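Local coordinates for protein N-isopropylammelide isopropylaminohydrolase (Burkholderia multivorans ATCC 17616, PDB 6NBO) that belongs to the amidohydrolase family, holding two zinc ions in a TIM-barrel domain that is joined to a smaller, strand-rich domain, at residues L12-V17 and I27-D32; V129-G134 and L165-T170; V157-S162 and G186-C191; D366-D371 and R386-S391. All blocks are in the same frame, centred on the assembly; numbering follows the deposited sequence. Where two conformers were deposited one is given.

Interaction 1. Residues L12-V17 and I27-D32; sequences LLIRNV and ILIEGD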
loop_
_atom_site.group_PDB
_atom_site.type_symbol
_atom_site.label_atom_id
_atom_site.label_comp_id
_atom_site.label_asym_id
_atom_site.label_seq_id
_atom_site.Cartn_x
_atom_site.Cartn_y
_atom_site.Cartn_z
ATOM N N LEU A 12 -25.796 -1.026 -11.441
ATOM C CA LEU A 12 -24.913 -1.121 -12.598
ATOM C C LEU A 12 -24.664 -2.590 -12.900
ATOM O O LEU A 12 -24.194 -3.334 -12.034
ATOM C CB LEU A 12 -23.585 -0.405 -12.348
ATOM C CG LEU A 12 -22.552 -0.510 -13.473
ATOM C CD1 LEU A 12 -23.046 0.168 -14.736
ATOM C CD2 LEU A 12 -21.235 0.106 -13.000
ATOM N N LEU A 13 -24.990 -3.009 -14.116
ATOM C CA LEU A 13 -24.742 -4.371 -14.570
ATOM C C LEU A 13 -23.586 -4.319 -15.559
ATOM O O LEU A 13 -23.726 -3.768 -16.656
ATOM C CB LEU A 13 -25.991 -4.983 -15.210
ATOM C CG LEU A 13 -25.819 -6.404 -15.766
ATOM C CD1 LEU A 13 -25.351 -7.359 -14.673
ATOM C CD2 LEU A 13 -27.114 -6.894 -16.387
ATOM N N ILE A 14 -22.452 -4.887 -15.166
ATOM C CA ILE A 14 -21.296 -5.027 -16.045
ATOM C C ILE A 14 -21.377 -6.412 -16.675
ATOM O O ILE A 14 -21.194 -7.424 -15.993
ATOM C CB ILE A 14 -19.983 -4.854 -15.275
ATOM C CG1 ILE A 14 -19.964 -3.508 -14.528
ATOM C CG2 ILE A 14 -18.789 -5.014 -16.230
ATOM C CD1 ILE A 14 -18.741 -3.357 -13.580
ATOM N N ARG A 15 -21.659 -6.462 -17.971
ATOM C CA ARG A 15 -21.847 -7.729 -18.652
ATOM C C ARG A 15 -20.549 -8.227 -19.268
ATOM O O ARG A 15 -19.728 -7.443 -19.745
ATOM C CB ARG A 15 -22.894 -7.597 -19.751
ATOM C CG ARG A 15 -24.325 -7.631 -19.244
ATOM C CD ARG A 15 -25.274 -7.552 -20.412
ATOM N NE ARG A 15 -26.661 -7.597 -19.973
ATOM C CZ ARG A 15 -27.650 -6.965 -20.593
ATOM N NH1 ARG A 15 -27.396 -6.235 -21.675
ATOM N NH2 ARG A 15 -28.890 -7.057 -20.131
ATOM N N ASN A 16 -20.394 -9.554 -19.283
ATOM C CA ASN A 16 -19.454 -10.234 -20.176
ATOM C C ASN A 16 -17.999 -9.872 -19.847
ATOM O O ASN A 16 -17.259 -9.335 -20.677
ATOM C CB ASN A 16 -19.793 -9.911 -21.637
ATOM C CG ASN A 16 -18.923 -10.655 -22.623
ATOM O OD1 ASN A 16 -18.373 -11.711 -22.310
ATOM N ND2 ASN A 16 -18.791 -10.107 -23.825
ATOM N N VAL A 17 -17.601 -10.171 -18.610
ATOM C CA VAL A 17 -16.220 -10.000 -18.164
ATOM C C VAL A 17 -15.706 -11.330 -17.631
ATOM O O VAL A 17 -16.463 -12.262 -17.378
ATOM C CB VAL A 17 -16.071 -8.906 -17.100
ATOM C CG1 VAL A 17 -16.416 -7.539 -17.688
ATOM C CG2 VAL A 17 -16.937 -9.230 -15.883
ATOM N N ILE A 27 -21.369 -8.944 -13.599
ATOM C CA ILE A 27 -21.260 -8.428 -12.238
ATOM C C ILE A 27 -22.350 -7.387 -12.066
ATOM O O ILE A 27 -22.322 -6.344 -12.728
ATOM C CB ILE A 27 -19.877 -7.810 -11.954
ATOM C CG1 ILE A 27 -18.768 -8.840 -12.152
ATOM C CG2 ILE A 27 -19.827 -7.245 -10.520
ATOM C CD1 ILE A 27 -17.335 -8.238 -12.050
ATOM N N LEU A 28 -23.307 -7.668 -11.183
ATOM C CA LEU A 28 -24.357 -6.718 -10.852
ATOM C C LEU A 28 -23.948 -5.936 -9.611
ATOM O O LEU A 28 -23.626 -6.526 -8.574
ATOM C CB LEU A 28 -25.690 -7.428 -10.601
ATOM C CG LEU A 28 -26.850 -6.510 -10.204
ATOM C CD1 LEU A 28 -27.181 -5.521 -11.326
ATOM C CD2 LEU A 28 -28.099 -7.308 -9.805
ATOM N N ILE A 29 -23.996 -4.614 -9.711
ATOM C CA ILE A 29 -23.621 -3.718 -8.627
ATOM C C ILE A 29 -24.860 -2.958 -8.203
ATOM O O ILE A 29 -25.619 -2.478 -9.056
ATOM C CB ILE A 29 -22.508 -2.746 -9.074
ATOM C CG1 ILE A 29 -21.200 -3.509 -9.255
ATOM C CG2 ILE A 29 -22.372 -1.582 -8.096
ATOM C CD1 ILE A 29 -20.219 -2.792 -10.172
ATOM N N GLU A 30 -25.091 -2.863 -6.893
ATOM C CA GLU A 30 -26.134 -1.983 -6.391
ATOM C C GLU A 30 -25.595 -1.187 -5.211
ATOM O O GLU A 30 -24.956 -1.750 -4.320
ATOM C CB GLU A 30 -27.394 -2.776 -5.991
ATOM C CG GLU A 30 -27.989 -3.503 -7.188
ATOM C CD GLU A 30 -29.287 -4.200 -6.895
ATOM O OE1 GLU A 30 -29.670 -4.285 -5.709
ATOM O OE2 GLU A 30 -29.938 -4.653 -7.871
ATOM N N GLY A 31 -25.868 0.117 -5.201
ATOM C CA GLY A 31 -25.250 0.962 -4.185
ATOM C C GLY A 31 -23.737 0.857 -4.296
ATOM O O GLY A 31 -23.171 0.872 -5.393
ATOM N N ASP A 32 -23.045 0.700 -3.168
ATOM C CA ASP A 32 -21.589 0.603 -3.231
ATOM C C ASP A 32 -21.079 -0.834 -3.121
ATOM O O ASP A 32 -19.892 -1.041 -2.843
ATOM C CB ASP A 32 -20.940 1.485 -2.157
ATOM C CG ASP A 32 -21.244 1.024 -0.748
ATOM O OD1 ASP A 32 -22.131 0.175 -0.567
ATOM O OD2 ASP A 32 -20.586 1.512 0.190
#
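I14 and I29 reach for each other diagonally on one face of this strand pair, and their tips, CD1 to CD1, are 3.8 Å apart. Both hold CG1 anti to the carbonyl carbon (chi1 -55° and -70°), and from there each CD1 extends to the other. L12 runs beside I29 and points the same way, with CB 4.2 Å from I29 CB. I27 completes this face: its CD1 touches CG2 of V17 at 4.0 Å, the two side chains crossing at about a right angle. The strands form an antiparallel beta hairpin, with L12–I29 and I14–I27 as hydrogen-bonded pairs and L13–L28 as the non-hydrogen-bonded pair between them. Where V17 leaves the regular pairing, N16 and V17 both face L25, a G1 beta bulge. Four backbone bonds join the strands; I29 N to L12 O, for example, is 2.7 Å. On the other face, L13 and L28 share one rotamer, CG anti to the backbone N (chi1 178° in each), and each leans over the backbone of the opposite strand. L13 CD1 comes to 3.7 Å from I27 O, and L28 CD1 to 3.8 Å from L12 O. Strand 48-51 bonds to the far edge of 12-15, while I27 and L28 touch strand 33-38.

Interaction 2. Residues V129-G134 and L165-T170; sequences VDTDAG and LKRPGT
Two torsions bring T131 and R167 together. In T131, OG1 sits between the backbone N and the carbonyl carbon (chi1 56°), and in R167 the chain kinks at chi3 (57°), which sets NE back from an extended course. The two side chains slide past each other in opposite directions, and R167 NH2 donates to T131 OG1 over 2.9 Å, with OG1 tilted out of the guanidinium plane. The same NH2 forms a salt bridge with D132 OD1, also 2.9 Å away, though the hydrogen bond is weak. OD1 lies at the guanidinium edge, but the carboxylate and guanidinium planes stand 79° apart, making this a single-atom contact and not a flat two-pronged pairing. The other branch of T131, CG2, lies 3.6 Å from P168 O and 3.7 Å from T170 OG1. Three waters complete the join. Water 1 accepts from T131 N and from R167 NE (2.8 Å) and donates to T170 OG1, whose own proton goes to R167 O. Water 2 links T131 OG1 to P168 O, and water 3 links D132 OD1 to R167 NH1. Within the loops, which follow barrel strands 120-128 and 153-159, D130 OD1 receives A133 N in an Asx motif, and a type II turn from R167 to T170 places G169 at the N-cap of helix 170-180. D132 OD2 has a second cation, R94, so the carboxylate probably keeps its charge, and one guanidinium and three bridging waters, two of them on its N-H groups, give this exposed junction a polar, largely hydrated character.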
loop_
_atom_site.group_PDB
_atom_site.type_symbol
_atom_site.label_atom_id
_atom_site.label_comp_id
_atom_site.label_asym_id
_atom_site.label_seq_id
_atom_site.Cartn_x
_atom_site.Cartn_y
_atom_site.Cartn_z
ATOM N N VAL A 129 5.674 12.990 10.040
ATOM C CA VAL A 129 5.227 13.703 11.233
ATOM C C VAL A 129 6.478 13.929 12.071
ATOM O O VAL A 129 7.094 12.966 12.536
ATOM C CB VAL A 129 4.164 12.918 12.019
ATOM C CG1 VAL A 129 3.842 13.604 13.362
ATOM C CG2 VAL A 129 2.894 12.748 11.193
ATOM N N ASP A 130 6.879 15.189 12.237
ATOM C CA ASP A 130 8.153 15.487 12.885
ATOM C C ASP A 130 8.112 16.916 13.413
ATOM O O ASP A 130 7.198 17.679 13.108
ATOM C CB ASP A 130 9.320 15.313 11.911
ATOM C CG ASP A 130 9.138 16.132 10.634
ATOM O OD1 ASP A 130 8.918 17.361 10.732
ATOM O OD2 ASP A 130 9.223 15.544 9.530
ATOM N N THR A 131 9.137 17.281 14.185
ATOM C CA THR A 131 9.176 18.609 14.786
ATOM C C THR A 131 9.737 19.685 13.852
ATOM O O THR A 131 9.925 20.822 14.295
ATOM C CB THR A 131 9.971 18.572 16.090
ATOM O OG1 THR A 131 11.286 18.046 15.850
ATOM C CG2 THR A 131 9.239 17.691 17.109
ATOM N N ASP A 132 10.014 19.364 12.587
ATOM C CA ASP A 132 10.259 20.425 11.613
ATOM C C ASP A 132 8.948 21.026 11.130
ATOM O O ASP A 132 8.834 22.250 10.992
ATOM C CB ASP A 132 11.034 19.903 10.403
ATOM C CG ASP A 132 12.404 19.379 10.761
ATOM O OD1 ASP A 132 13.032 19.903 11.702
ATOM O OD2 ASP A 132 12.847 18.437 10.085
ATOM N N ALA A 133 7.958 20.176 10.875
ATOM C CA ALA A 133 6.713 20.594 10.255
ATOM C C ALA A 133 5.492 20.415 11.138
ATOM O O ALA A 133 4.424 20.925 10.787
ATOM C CB ALA A 133 6.484 19.814 8.950
ATOM N N GLY A 134 5.602 19.701 12.255
ATOM C CA GLY A 134 4.410 19.458 13.046
ATOM C C GLY A 134 3.473 18.518 12.312
ATOM O O GLY A 134 3.898 17.557 11.661
ATOM N N LEU A 165 13.374 9.288 19.285
ATOM C CA LEU A 165 13.997 9.412 20.602
ATOM C C LEU A 165 14.864 10.657 20.719
ATOM O O LEU A 165 14.906 11.294 21.779
ATOM C CB LEU A 165 14.835 8.168 20.910
ATOM C CG LEU A 165 14.078 6.856 21.069
ATOM C CD1 LEU A 165 15.062 5.761 21.538
ATOM C CD2 LEU A 165 12.952 7.039 22.064
ATOM N N LYS A 166 15.598 10.997 19.667
ATOM C CA LYS A 166 16.567 12.078 19.745
ATOM C C LYS A 166 15.977 13.433 19.393
ATOM O O LYS A 166 16.711 14.419 19.347
ATOM C CB LYS A 166 17.752 11.789 18.826
ATOM C CG LYS A 166 18.515 10.528 19.202
ATOM C CD LYS A 166 19.746 10.347 18.333
ATOM C CE LYS A 166 19.560 9.212 17.346
ATOM N NZ LYS A 166 20.679 8.223 17.451
ATOM N N ARG A 167 14.682 13.511 19.134
ATOM C CA ARG A 167 14.059 14.766 18.717
ATOM C C ARG A 167 12.962 15.103 19.716
ATOM O O ARG A 167 11.835 14.589 19.603
ATOM C CB ARG A 167 13.521 14.656 17.288
ATOM C CG ARG A 167 14.656 14.487 16.273
ATOM C CD ARG A 167 14.178 14.437 14.829
ATOM N NE ARG A 167 13.419 15.631 14.474
ATOM C CZ ARG A 167 13.920 16.685 13.840
ATOM N NH1 ARG A 167 15.197 16.699 13.462
ATOM N NH2 ARG A 167 13.139 17.734 13.584
ATOM N N PRO A 168 13.255 15.946 20.708
ATOM C CA PRO A 168 12.298 16.209 21.791
ATOM C C PRO A 168 10.923 16.601 21.275
ATOM O O PRO A 168 10.789 17.390 20.335
ATOM C CB PRO A 168 12.948 17.366 22.557
ATOM C CG PRO A 168 14.413 17.208 22.293
ATOM C CD PRO A 168 14.521 16.680 20.891
ATOM N N GLY A 169 9.886 16.030 21.898
ATOM C CA GLY A 169 8.520 16.340 21.532
ATOM C C GLY A 169 7.932 15.482 20.435
ATOM O O GLY A 169 6.721 15.563 20.196
ATOM N N THR A 170 8.743 14.653 19.770
ATOM C CA THR A 170 8.227 13.832 18.684
ATOM C C THR A 170 7.218 12.814 19.198
ATOM O O THR A 170 6.207 12.552 18.539
ATOM C CB THR A 170 9.382 13.144 17.949
ATOM O OG1 THR A 170 10.301 14.135 17.465
ATOM C CG2 THR A 170 8.860 12.339 16.755
HETATM O O HOH W 1 10.746 14.915 14.867
HETATM O O HOH W 2 12.646 18.177 18.297
HETATM O O HOH W 3 15.844 19.312 11.755
#

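Interaction 3. Residues V157-S162 and G186-C191; sequences VAFPQS and GGLDPC
L188 is the side chain to follow, since it leans from its strand onto F159, P160 and Q161. Its CB lies at the edge of the F159 ring, 4.2 Å from CE1. CG then takes the position between the backbone N and the carbonyl carbon (chi1 75°), and the two methyls part beyond it: CD2 comes to 3.4 Å from P160 O, and CD1 to 3.6 Å from Q161 O. The same F159 edge meets G187, with CE1 3.7 Å from G187 O. Further back, G186 has no side chain; a CB there would clash with V157 CG1 and A158 O. V157 CG1 is 3.5 Å from G186 CA, tighter than usual for two carbons, and G186 N donates to A158 O at 2.8 Å from above the carbonyl plane (41° out of it). G186 O is buried without a polar partner in the model; P160 CD lies 3.5 Å from it. P160 is the centre of an inverse gamma turn, where the chain leaves its strand. F159 also stacks on H218, a zinc ligand, and its side chain is about 6 Å from a zinc ion, so this packing lies next to the metal site. The short runs 157-159 and 186-188 point the same way, inclined by 39°, within adjoining strands 153-159 and 184-188 of the TIM barrel. Strand 120-128 bonds to the far side of V157 and F159, and helix 170-180, the connection of this beta-alpha-beta unit, lies against A158 and P160 through A177, T170 and L174.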
loop_
_atom_site.group_PDB
_atom_site.type_symbol
_atom_site.label_atom_id
_atom_site.label_comp_id
_atom_site.label_asym_id
_atom_site.label_seq_id
_atom_site.Cartn_x
_atom_site.Cartn_y
_atom_site.Cartn_z
ATOM N N VAL A 157 -0.342 6.374 7.866
ATOM C CA VAL A 157 0.640 6.005 8.880
ATOM C C VAL A 157 1.405 7.262 9.282
ATOM O O VAL A 157 2.055 7.891 8.440
ATOM C CB VAL A 157 1.621 4.941 8.359
ATOM C CG1 VAL A 157 2.511 4.453 9.511
ATOM C CG2 VAL A 157 0.883 3.779 7.712
ATOM N N ALA A 158 1.364 7.614 10.568
ATOM C CA ALA A 158 2.110 8.772 11.074
ATOM C C ALA A 158 3.580 8.389 11.204
ATOM O O ALA A 158 3.943 7.624 12.104
ATOM C CB ALA A 158 1.537 9.221 12.417
ATOM N N PHE A 159 4.433 8.930 10.326
ATOM C CA PHE A 159 5.798 8.428 10.131
ATOM C C PHE A 159 6.844 9.430 10.622
ATOM O O PHE A 159 7.071 10.459 9.964
ATOM C CB PHE A 159 6.012 8.114 8.645
ATOM C CG PHE A 159 7.390 7.596 8.301
ATOM C CD1 PHE A 159 7.949 6.533 9.006
ATOM C CD2 PHE A 159 8.108 8.151 7.247
ATOM C CE1 PHE A 159 9.214 6.048 8.687
ATOM C CE2 PHE A 159 9.372 7.674 6.918
ATOM C CZ PHE A 159 9.928 6.619 7.651
ATOM N N PRO A 160 7.519 9.176 11.751
ATOM C CA PRO A 160 8.593 10.083 12.229
ATOM C C PRO A 160 9.872 9.830 11.434
ATOM O O PRO A 160 10.813 9.160 11.877
ATOM C CB PRO A 160 8.715 9.703 13.705
ATOM C CG PRO A 160 8.418 8.190 13.702
ATOM C CD PRO A 160 7.353 7.992 12.621
ATOM N N GLN A 161 9.899 10.427 10.232
ATOM C CA GLN A 161 10.915 10.097 9.235
ATOM C C GLN A 161 12.331 10.301 9.762
ATOM O O GLN A 161 13.234 9.537 9.410
ATOM C CB GLN A 161 10.681 10.927 7.966
ATOM C CG GLN A 161 11.859 11.009 6.990
ATOM C CD GLN A 161 12.026 9.762 6.138
ATOM O OE1 GLN A 161 11.526 9.692 5.014
ATOM N NE2 GLN A 161 12.740 8.774 6.667
ATOM N N SER A 162 12.544 11.300 10.612
ATOM C CA SER A 162 13.874 11.582 11.131
ATOM C C SER A 162 14.093 11.044 12.539
ATOM O O SER A 162 15.081 11.417 13.177
ATOM C CB SER A 162 14.139 13.087 11.101
ATOM O OG SER A 162 13.183 13.763 11.893
ATOM N N GLY A 186 3.778 4.894 12.676
ATOM C CA GLY A 186 4.973 4.479 11.981
ATOM C C GLY A 186 6.225 4.646 12.832
ATOM O O GLY A 186 6.186 5.044 13.990
ATOM N N GLY A 187 7.355 4.335 12.209
ATOM C CA GLY A 187 8.637 4.366 12.894
ATOM C C GLY A 187 9.669 3.679 12.035
ATOM O O GLY A 187 9.361 3.144 10.968
ATOM N N LEU A 188 10.919 3.702 12.509
ATOM C CA LEU A 188 11.964 3.106 11.690
ATOM C C LEU A 188 13.148 2.690 12.551
ATOM O O LEU A 188 13.363 3.211 13.647
ATOM C CB LEU A 188 12.431 4.053 10.580
ATOM C CG LEU A 188 13.324 5.262 10.869
ATOM C CD1 LEU A 188 13.733 5.927 9.551
ATOM C CD2 LEU A 188 12.623 6.270 11.780
ATOM N N ASP A 189 13.897 1.710 12.026
ATOM C CA ASP A 189 15.254 1.324 12.412
ATOM C C ASP A 189 15.586 1.604 13.874
ATOM O O ASP A 189 16.317 2.558 14.194
ATOM C CB ASP A 189 16.235 2.017 11.480
ATOM C CG ASP A 189 15.934 1.714 10.016
ATOM O OD1 ASP A 189 15.250 0.698 9.748
ATOM O OD2 ASP A 189 16.373 2.478 9.138
ATOM N N PRO A 190 15.098 0.754 14.780
ATOM C CA PRO A 190 15.303 1.000 16.215
ATOM C C PRO A 190 16.769 1.044 16.611
ATOM O O PRO A 190 17.116 1.720 17.586
ATOM C CB PRO A 190 14.574 -0.183 16.875
ATOM C CG PRO A 190 13.562 -0.624 15.841
ATOM C CD PRO A 190 14.260 -0.429 14.526
ATOM N N CYS A 191 17.645 0.351 15.883
ATOM C CA CYS A 191 19.079 0.444 16.144
ATOM C C CYS A 191 19.730 1.574 15.350
ATOM O O CYS A 191 20.351 2.469 15.928
ATOM C CB CYS A 191 19.779 -0.882 15.811
ATOM S SG CYS A 191 19.476 -2.222 16.976
#

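Interaction 4. Residues D366-D371 and R386-S391; sequences DVVLVD and RLVVSS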
loop_
_atom_site.group_PDB
_atom_site.type_symbol
_atom_site.label_atom_id
_atom_site.label_comp_id
_atom_site.label_asym_id
_atom_site.label_seq_id
_atom_site.Cartn_x
_atom_site.Cartn_y
_atom_site.Cartn_z
ATOM N N ASP A 366 -15.603 -2.193 -6.233
ATOM C CA ASP A 366 -14.425 -1.673 -6.924
ATOM C C ASP A 366 -14.072 -2.652 -8.038
ATOM O O ASP A 366 -13.740 -3.809 -7.765
ATOM C CB ASP A 366 -13.233 -1.506 -5.976
ATOM C CG ASP A 366 -13.486 -0.489 -4.855
ATOM O OD1 ASP A 366 -14.549 0.173 -4.851
ATOM O OD2 ASP A 366 -12.611 -0.350 -3.971
ATOM N N VAL A 367 -14.160 -2.201 -9.284
ATOM C CA VAL A 367 -13.983 -3.081 -10.431
ATOM C C VAL A 367 -13.130 -2.359 -11.464
ATOM O O VAL A 367 -13.389 -1.197 -11.792
ATOM C CB VAL A 367 -15.322 -3.521 -11.059
ATOM C CG1 VAL A 367 -15.069 -4.507 -12.188
ATOM C CG2 VAL A 367 -16.246 -4.149 -10.014
ATOM N N VAL A 368 -12.120 -3.055 -11.977
ATOM C CA VAL A 368 -11.173 -2.511 -12.945
ATOM C C VAL A 368 -11.174 -3.449 -14.139
ATOM O O VAL A 368 -10.885 -4.642 -13.987
ATOM C CB VAL A 368 -9.767 -2.380 -12.333
ATOM C CG1 VAL A 368 -8.748 -1.824 -13.350
ATOM C CG2 VAL A 368 -9.823 -1.512 -11.086
ATOM N N LEU A 369 -11.527 -2.934 -15.322
ATOM C CA LEU A 369 -11.552 -3.746 -16.533
ATOM C C LEU A 369 -10.293 -3.486 -17.344
ATOM O O LEU A 369 -9.920 -2.324 -17.544
ATOM C CB LEU A 369 -12.781 -3.440 -17.394
ATOM C CG LEU A 369 -14.150 -3.625 -16.738
ATOM C CD1 LEU A 369 -15.239 -3.515 -17.806
ATOM C CD2 LEU A 369 -14.214 -4.958 -15.999
ATOM N N VAL A 370 -9.652 -4.561 -17.825
ATOM C CA VAL A 370 -8.482 -4.454 -18.701
ATOM C C VAL A 370 -8.601 -5.448 -19.846
ATOM O O VAL A 370 -9.095 -6.568 -19.665
ATOM C CB VAL A 370 -7.149 -4.683 -17.942
ATOM C CG1 VAL A 370 -6.894 -3.546 -16.997
ATOM C CG2 VAL A 370 -7.142 -6.024 -17.215
ATOM N N ASP A 371 -8.147 -5.032 -21.034
ATOM C CA ASP A 371 -8.113 -5.910 -22.205
ATOM C C ASP A 371 -6.832 -6.729 -22.129
ATOM O O ASP A 371 -5.763 -6.276 -22.547
ATOM C CB ASP A 371 -8.180 -5.106 -23.503
ATOM C CG ASP A 371 -8.041 -5.986 -24.762
ATOM O OD1 ASP A 371 -8.153 -7.228 -24.650
ATOM O OD2 ASP A 371 -7.814 -5.434 -25.867
ATOM N N ARG A 386 -9.524 0.174 -18.897
ATOM C CA ARG A 386 -10.629 0.603 -19.745
ATOM C C ARG A 386 -11.750 1.230 -18.921
ATOM O O ARG A 386 -12.368 2.217 -19.343
ATOM C CB ARG A 386 -11.163 -0.578 -20.545
ATOM C CG ARG A 386 -12.253 -0.140 -21.507
ATOM C CD ARG A 386 -13.147 -1.281 -21.875
ATOM N NE ARG A 386 -12.440 -2.270 -22.671
ATOM C CZ ARG A 386 -12.901 -3.492 -22.896
ATOM N NH1 ARG A 386 -14.066 -3.861 -22.372
ATOM N NH2 ARG A 386 -12.199 -4.343 -23.633
ATOM N N LEU A 387 -12.009 0.681 -17.740
ATOM C CA LEU A 387 -13.074 1.140 -16.855
ATOM C C LEU A 387 -12.598 0.999 -15.422
ATOM O O LEU A 387 -12.002 -0.017 -15.065
ATOM C CB LEU A 387 -14.360 0.321 -17.037
ATOM C CG LEU A 387 -15.542 0.736 -16.150
ATOM C CD1 LEU A 387 -16.045 2.115 -16.558
ATOM C CD2 LEU A 387 -16.670 -0.278 -16.237
ATOM N N VAL A 388 -12.835 2.023 -14.606
ATOM C CA VAL A 388 -12.630 1.922 -13.166
ATOM C C VAL A 388 -13.952 2.273 -12.509
ATOM O O VAL A 388 -14.530 3.336 -12.783
ATOM C CB VAL A 388 -11.492 2.826 -12.653
ATOM C CG1 VAL A 388 -11.298 2.622 -11.149
ATOM C CG2 VAL A 388 -10.180 2.522 -13.393
ATOM N N VAL A 389 -14.446 1.360 -11.679
ATOM C CA VAL A 389 -15.612 1.579 -10.835
ATOM C C VAL A 389 -15.125 1.594 -9.400
ATOM O O VAL A 389 -14.355 0.716 -8.994
ATOM C CB VAL A 389 -16.668 0.480 -11.036
ATOM C CG1 VAL A 389 -17.858 0.722 -10.116
ATOM C CG2 VAL A 389 -17.086 0.422 -12.496
ATOM N N SER A 390 -15.554 2.586 -8.637
ATOM C CA SER A 390 -15.136 2.675 -7.248
ATOM C C SER A 390 -16.361 2.928 -6.394
ATOM O O SER A 390 -17.106 3.878 -6.650
ATOM C CB SER A 390 -14.101 3.783 -7.058
ATOM O OG SER A 390 -13.711 3.858 -5.702
ATOM N N SER A 391 -16.565 2.069 -5.393
ATOM C CA SER A 391 -17.754 2.123 -4.546
ATOM C C SER A 391 -19.020 2.193 -5.392
ATOM O O SER A 391 -19.959 2.937 -5.087
ATOM C CB SER A 391 -17.691 3.293 -3.566
ATOM O OG SER A 391 -16.762 3.013 -2.534
#
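L369 and L387 pack tightly, side by side and pointing the same way, with L369 CD1 3.9 Å from L387 CD2. L369 CG is anti to the carbonyl carbon (chi1 -58°), L387 CG anti to the backbone N, and with these different starts L369 CG and CD1 both come to 4.0 Å from L387 CB. V367 and V389 continue this face, CB to CB 4.2 Å, and it packs on strand 11-17. On the opposite face of the sheet, V368 CG2 and V388 CG1 touch less closely, at 4.4 Å. The pair is antiparallel, its hydrogen-bonded pairs V367–V389 and L369–L387 enclosing V368–V388, and strands 56-66 and 393-397 flank it in the strand-rich part that adjoins the barrel. At the D366 end a side chain replaces the backbone as acceptor: OD1 takes S391 N at 2.8 Å, almost straight (176°) and nearly along the C-O axis, while OD2 is held by T121. The other end is looser. R386 N still reaches L369 O, 2.9 Å away, but less straight (132°). Beyond it R386 NH2 lies 4.1 Å from D371 CB and 5.0 Å from D371 OD2, too far for an ion pair; NH1 bonds instead to G52 O. D371 is exposed to solvent.

Interactions 1 and 4 belong to the strand-rich end of the protein and touch: V17 and I14 of the first rest on L369 and V367 of the second, so two antiparallel pairs face each other through aliphatic side chains. On the opposite side of the chain's centre, interactions 2 and 3 adjoin each other in the barrel, their segments alternating along the chain; V129 N probably bonds to F159 O, and strand 153-159 leads into the loop holding 165-170. Three contacts are buried. Interaction 3, parallel rather than antiparallel, has a single hydrogen bond between its two segments and relies on glycine backbone, while surface interaction 2 trades apolar packing for charge and water.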